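Local coordinates for protein formylmethanofuran--tetrahydromethanopterin formyltransferase (Methanosarcina barkeri, PDB 1M5S) that catalyses the reversible transfer of a formyl group from formylmethanofuran to tetrahydromethanopterin, a step in methanogenesis from carbon dioxide, at residues 124-138 / 141-153. Sequence-based numbering, arbitrary orientation.
Sequences FADGMESETQIAGRK and KVPIMEGDFLAEE
Arg137 and Glu152 form a salt bridge through one straight N-H...O bond: NH1 of Arg137 lies 3.0 Å from OE1 of Glu152, the N-H...O angle is 174°, and the oxygen sits at the guanidinium edge, 4° out of its plane, using its syn lone pair. The carboxylate stands almost upright to the guanidinium, and OE1 of Glu152 and NH1 of Arg137 also bond to the backbone of Asn106. Replacing Arg137 by alanine would probably leave Glu152 without its opposite charge, held at OE1 by N of Asn106, and would cost O of Asn106 the NH1 donor.

Apolar packing is close where CB of Ala125 meets CG1 of Val142 at 3.7 Å, and where CD1 of Ile134 meets CD2 of Leu150 at 3.6 Å. CG2 of Ile144 reaches the edge of the Phe124 ring, CE2 being 4.0 Å away; CG of Phe124 is anti to the backbone N (chi1 -174°), swinging the ring toward these methyls. Ser130 and Lys141 make an antiparallel hydrogen-bonded pair, N of Ser130 to O of Lys141 at 3.0 Å. On the looser side the side chains of Lys138 and Glu153 meet in a weak salt bridge (NZ to OE2, 3.4 Å), while N of Glu153 donates to O of Lys138 at 2.9 Å.

Two successive beta hairpins thus share strand 137-144, flanked by strands 130-134 and 147-170; strand 103-106 packs against Ile134 and Glu152, and a second subunit against Phe124 and Ile144.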
loop_
_atom_site.group_PDB
_atom_site.type_symbol
_atom_site.label_atom_id
_atom_site.label_comp_id
_atom_site.label_asym_id
_atom_site.label_seq_id
_atom_site.Cartn_x
_atom_site.Cartn_y
_atom_site.Cartn_z
ATOM N N PHE A 124 22.200 18.680 17.118
ATOM C CA PHE A 124 20.920 18.427 17.758
ATOM C C PHE A 124 21.085 17.634 19.064
ATOM O O PHE A 124 20.297 17.792 19.989
ATOM C CB PHE A 124 19.981 17.689 16.797
ATOM C CG PHE A 124 18.587 17.503 17.331
ATOM C CD1 PHE A 124 17.758 18.598 17.540
ATOM C CD2 PHE A 124 18.108 16.234 17.642
ATOM C CE1 PHE A 124 16.463 18.432 18.046
ATOM C CE2 PHE A 124 16.818 16.059 18.149
ATOM C CZ PHE A 124 15.995 17.156 18.352
ATOM N N ALA A 125 22.151 16.843 19.152
ATOM C CA ALA A 125 22.382 15.985 20.310
ATOM C C ALA A 125 22.910 16.755 21.519
ATOM O O ALA A 125 22.991 16.203 22.623
ATOM C CB ALA A 125 23.337 14.856 19.942
ATOM N N ASP A 126 23.374 17.984 21.284
ATOM C CA ASP A 126 23.651 18.935 22.362
ATOM C C ASP A 126 24.782 18.478 23.299
ATOM O O ASP A 126 24.702 18.634 24.517
ATOM C CB ASP A 126 22.359 19.184 23.151
ATOM C CG ASP A 126 22.459 20.363 24.101
ATOM O OD1 ASP A 126 23.304 21.264 23.891
ATOM O OD2 ASP A 126 21.664 20.389 25.058
ATOM N N GLY A 127 25.849 17.946 22.715
ATOM C CA GLY A 127 26.952 17.437 23.504
ATOM C C GLY A 127 27.034 15.921 23.516
ATOM O O GLY A 127 28.095 15.363 23.805
ATOM N N MET A 128 25.937 15.252 23.171
ATOM C CA MET A 128 25.870 13.795 23.281
ATOM C C MET A 128 26.213 13.055 21.983
ATOM O O MET A 128 26.262 11.817 21.967
ATOM C CB MET A 128 24.485 13.359 23.771
ATOM C CG MET A 128 24.050 13.967 25.102
ATOM S SD MET A 128 25.254 13.844 26.457
ATOM C CE MET A 128 25.519 12.075 26.593
ATOM N N GLU A 129 26.517 13.810 20.923
ATOM C CA GLU A 129 26.904 13.220 19.641
ATOM C C GLU A 129 28.163 12.381 19.749
ATOM O O GLU A 129 29.069 12.688 20.523
ATOM C CB GLU A 129 27.154 14.291 18.581
ATOM C CG GLU A 129 26.484 15.606 18.842
ATOM C CD GLU A 129 27.417 16.645 19.404
ATOM O OE1 GLU A 129 28.537 16.813 18.880
ATOM O OE2 GLU A 129 27.000 17.331 20.350
ATOM N N SER A 130 28.247 11.382 18.882
ATOM C CA SER A 130 29.429 10.544 18.763
ATOM C C SER A 130 29.780 10.475 17.287
ATOM O O SER A 130 29.021 10.930 16.430
ATOM C CB SER A 130 29.154 9.125 19.288
ATOM O OG SER A 130 27.878 9.028 19.906
ATOM N N GLU A 131 30.917 9.862 16.992
ATOM C CA GLU A 131 31.337 9.672 15.621
ATOM C C GLU A 131 31.727 8.216 15.442
ATOM O O GLU A 131 32.438 7.647 16.270
ATOM C CB GLU A 131 32.520 10.584 15.317
ATOM C CG GLU A 131 32.841 10.708 13.850
ATOM C CD GLU A 131 34.236 11.236 13.621
ATOM O OE1 GLU A 131 35.016 10.555 12.922
ATOM O OE2 GLU A 131 34.559 12.312 14.169
ATOM N N THR A 132 31.159 7.586 14.422
ATOM C CA THR A 132 31.425 6.182 14.152
ATOM C C THR A 132 31.733 5.990 12.666
ATOM O O THR A 132 31.819 6.962 11.906
ATOM C CB THR A 132 30.216 5.286 14.587
ATOM O OG1 THR A 132 30.526 3.906 14.361
ATOM C CG2 THR A 132 28.949 5.652 13.820
ATOM N N GLN A 133 31.956 4.738 12.280
ATOM C CA GLN A 133 32.285 4.394 10.907
ATOM C C GLN A 133 31.441 3.217 10.425
ATOM O O GLN A 133 31.581 2.097 10.925
ATOM C CB GLN A 133 33.766 4.040 10.807
ATOM C CG GLN A 133 34.207 3.600 9.437
ATOM C CD GLN A 133 35.537 4.196 9.055
ATOM O OE1 GLN A 133 35.737 5.410 9.160
ATOM N NE2 GLN A 133 36.464 3.347 8.619
ATOM N N ILE A 134 30.578 3.476 9.443
ATOM C CA ILE A 134 29.786 2.419 8.814
ATOM C C ILE A 134 30.236 2.154 7.367
ATOM O O ILE A 134 30.165 3.035 6.499
ATOM C CB ILE A 134 28.260 2.757 8.869
ATOM C CG1 ILE A 134 27.762 2.667 10.314
ATOM C CG2 ILE A 134 27.451 1.769 8.035
ATOM C CD1 ILE A 134 27.226 3.954 10.857
ATOM N N ALA A 135 30.749 0.947 7.137
ATOM C CA ALA A 135 31.233 0.537 5.825
ATOM C C ALA A 135 32.187 1.586 5.252
ATOM O O ALA A 135 31.946 2.143 4.185
ATOM C CB ALA A 135 30.050 0.303 4.883
ATOM N N GLY A 136 33.204 1.943 6.038
ATOM C CA GLY A 136 34.208 2.894 5.584
ATOM C C GLY A 136 33.747 4.344 5.592
ATOM O O GLY A 136 34.564 5.260 5.511
ATOM N N ARG A 137 32.439 4.542 5.714
ATOM C CA ARG A 137 31.824 5.882 5.692
ATOM C C ARG A 137 31.847 6.516 7.087
ATOM O O ARG A 137 31.617 5.839 8.101
ATOM C CB ARG A 137 30.367 5.787 5.240
ATOM C CG ARG A 137 30.212 5.393 3.770
ATOM C CD ARG A 137 28.764 5.486 3.283
ATOM N NE ARG A 137 28.540 4.807 2.000
ATOM C CZ ARG A 137 27.849 5.340 0.984
ATOM N NH1 ARG A 137 27.308 6.562 1.083
ATOM N NH2 ARG A 137 27.642 4.723 -0.188
ATOM N N LYS A 138 32.159 7.808 7.117
ATOM C CA LYS A 138 32.185 8.595 8.343
ATOM C C LYS A 138 30.777 9.044 8.725
ATOM O O LYS A 138 30.158 9.862 8.030
ATOM C CB LYS A 138 33.089 9.818 8.162
ATOM C CG LYS A 138 33.207 10.696 9.399
ATOM C CD LYS A 138 34.267 11.770 9.211
ATOM C CE LYS A 138 34.216 12.796 10.326
ATOM N NZ LYS A 138 35.251 13.857 10.138
ATOM N N LYS A 141 26.601 9.879 15.169
ATOM C CA LYS A 141 25.529 9.341 16.004
ATOM C C LYS A 141 24.870 10.480 16.773
ATOM O O LYS A 141 25.532 11.186 17.532
ATOM C CB LYS A 141 26.099 8.325 16.997
ATOM C CG LYS A 141 25.924 6.882 16.605
ATOM C CD LYS A 141 26.047 5.980 17.829
ATOM C CE LYS A 141 27.081 4.890 17.609
ATOM N NZ LYS A 141 27.350 4.154 18.877
ATOM N N VAL A 142 23.555 10.603 16.629
ATOM C CA VAL A 142 22.779 11.606 17.344
ATOM C C VAL A 142 21.732 10.889 18.211
ATOM O O VAL A 142 20.709 10.418 17.705
ATOM C CB VAL A 142 22.073 12.582 16.347
ATOM C CG1 VAL A 142 21.295 13.649 17.103
ATOM C CG2 VAL A 142 23.099 13.211 15.419
ATOM N N PRO A 143 22.012 10.735 19.521
ATOM C CA PRO A 143 21.042 10.131 20.439
ATOM C C PRO A 143 19.689 10.840 20.451
ATOM O O PRO A 143 19.605 12.053 20.641
ATOM C CB PRO A 143 21.743 10.211 21.792
ATOM C CG PRO A 143 23.186 10.109 21.448
ATOM C CD PRO A 143 23.324 10.910 20.172
ATOM N N ILE A 144 18.642 10.081 20.146
ATOM C CA ILE A 144 17.271 10.577 20.202
ATOM C C ILE A 144 16.371 9.535 20.887
ATOM O O ILE A 144 16.850 8.477 21.300
ATOM C CB ILE A 144 16.734 10.916 18.774
ATOM C CG1 ILE A 144 16.894 9.714 17.834
ATOM C CG2 ILE A 144 17.474 12.139 18.212
ATOM C CD1 ILE A 144 16.238 9.903 16.481
ATOM N N MET A 145 15.092 9.864 21.067
ATOM C CA MET A 145 14.178 9.034 21.855
ATOM C C MET A 145 14.108 7.575 21.426
ATOM O O MET A 145 13.925 6.695 22.260
ATOM C CB MET A 145 12.771 9.612 21.819
ATOM C CG MET A 145 12.606 10.882 22.592
ATOM S SD MET A 145 10.868 11.186 22.857
ATOM C CE MET A 145 10.248 11.293 21.196
ATOM N N GLU A 146 14.124 7.339 20.118
ATOM C CA GLU A 146 13.968 5.993 19.572
ATOM C C GLU A 146 15.244 5.183 19.735
ATOM O O GLU A 146 15.221 3.959 19.634
ATOM C CB GLU A 146 13.618 6.059 18.083
ATOM C CG GLU A 146 14.810 6.426 17.178
ATOM C CD GLU A 146 14.545 6.197 15.698
ATOM O OE1 GLU A 146 13.457 5.680 15.362
ATOM O OE2 GLU A 146 15.428 6.529 14.873
ATOM N N GLY A 147 16.366 5.883 19.882
ATOM C CA GLY A 147 17.669 5.253 19.757
ATOM C C GLY A 147 18.705 6.233 19.238
ATOM O O GLY A 147 18.701 7.396 19.630
ATOM N N ASP A 148 19.624 5.752 18.405
ATOM C CA ASP A 148 20.644 6.602 17.784
ATOM C C ASP A 148 20.300 6.848 16.311
ATOM O O ASP A 148 20.045 5.901 15.558
ATOM C CB ASP A 148 22.022 5.934 17.872
ATOM C CG ASP A 148 22.535 5.810 19.304
ATOM O OD1 ASP A 148 22.419 6.786 20.077
ATOM O OD2 ASP A 148 23.151 4.769 19.627
ATOM N N PHE A 149 20.226 8.117 15.919
ATOM C CA PHE A 149 20.088 8.471 14.509
ATOM C C PHE A 149 21.479 8.563 13.870
ATOM O O PHE A 149 22.371 9.219 14.399
ATOM C CB PHE A 149 19.343 9.802 14.369
ATOM C CG PHE A 149 19.292 10.332 12.958
ATOM C CD1 PHE A 149 18.660 9.611 11.949
ATOM C CD2 PHE A 149 19.864 11.565 12.642
ATOM C CE1 PHE A 149 18.594 10.105 10.649
ATOM C CE2 PHE A 149 19.803 12.073 11.339
ATOM C CZ PHE A 149 19.166 11.339 10.342
ATOM N N LEU A 150 21.679 7.826 12.782
ATOM C CA LEU A 150 22.954 7.823 12.078
ATOM C C LEU A 150 22.877 8.682 10.816
ATOM O O LEU A 150 21.918 8.588 10.053
ATOM C CB LEU A 150 23.356 6.389 11.723
ATOM C CG LEU A 150 24.126 5.569 12.772
ATOM C CD1 LEU A 150 23.647 5.873 14.173
ATOM C CD2 LEU A 150 23.964 4.096 12.468
ATOM N N ALA A 151 23.845 9.582 10.654
ATOM C CA ALA A 151 23.902 10.457 9.484
ATOM C C ALA A 151 25.341 10.607 8.990
ATOM O O ALA A 151 26.198 11.132 9.701
ATOM C CB ALA A 151 23.313 11.837 9.821
ATOM N N GLU A 152 25.602 10.158 7.766
ATOM C CA GLU A 152 26.911 10.356 7.142
ATOM C C GLU A 152 27.279 11.842 7.124
ATOM O O GLU A 152 26.400 12.711 7.090
ATOM C CB GLU A 152 26.903 9.809 5.715
ATOM C CG GLU A 152 28.251 9.881 5.009
ATOM C CD GLU A 152 28.367 8.900 3.856
ATOM O OE1 GLU A 152 27.422 8.113 3.636
ATOM O OE2 GLU A 152 29.414 8.904 3.173
ATOM N N GLU A 153 28.576 12.132 7.182
ATOM C CA GLU A 153 29.032 13.511 7.308
ATOM C C GLU A 153 28.499 14.406 6.190
ATOM O O GLU A 153 27.949 15.482 6.445
ATOM C CB GLU A 153 30.557 13.562 7.319
ATOM C CG GLU A 153 31.104 14.983 7.381
ATOM C CD GLU A 153 32.613 15.026 7.413
ATOM O OE1 GLU A 153 33.252 14.339 6.583
ATOM O OE2 GLU A 153 33.153 15.746 8.280
HETATM O O HOH W 1 21.217 13.485 22.446
HETATM O O HOH W 2 32.077 9.366 4.800
#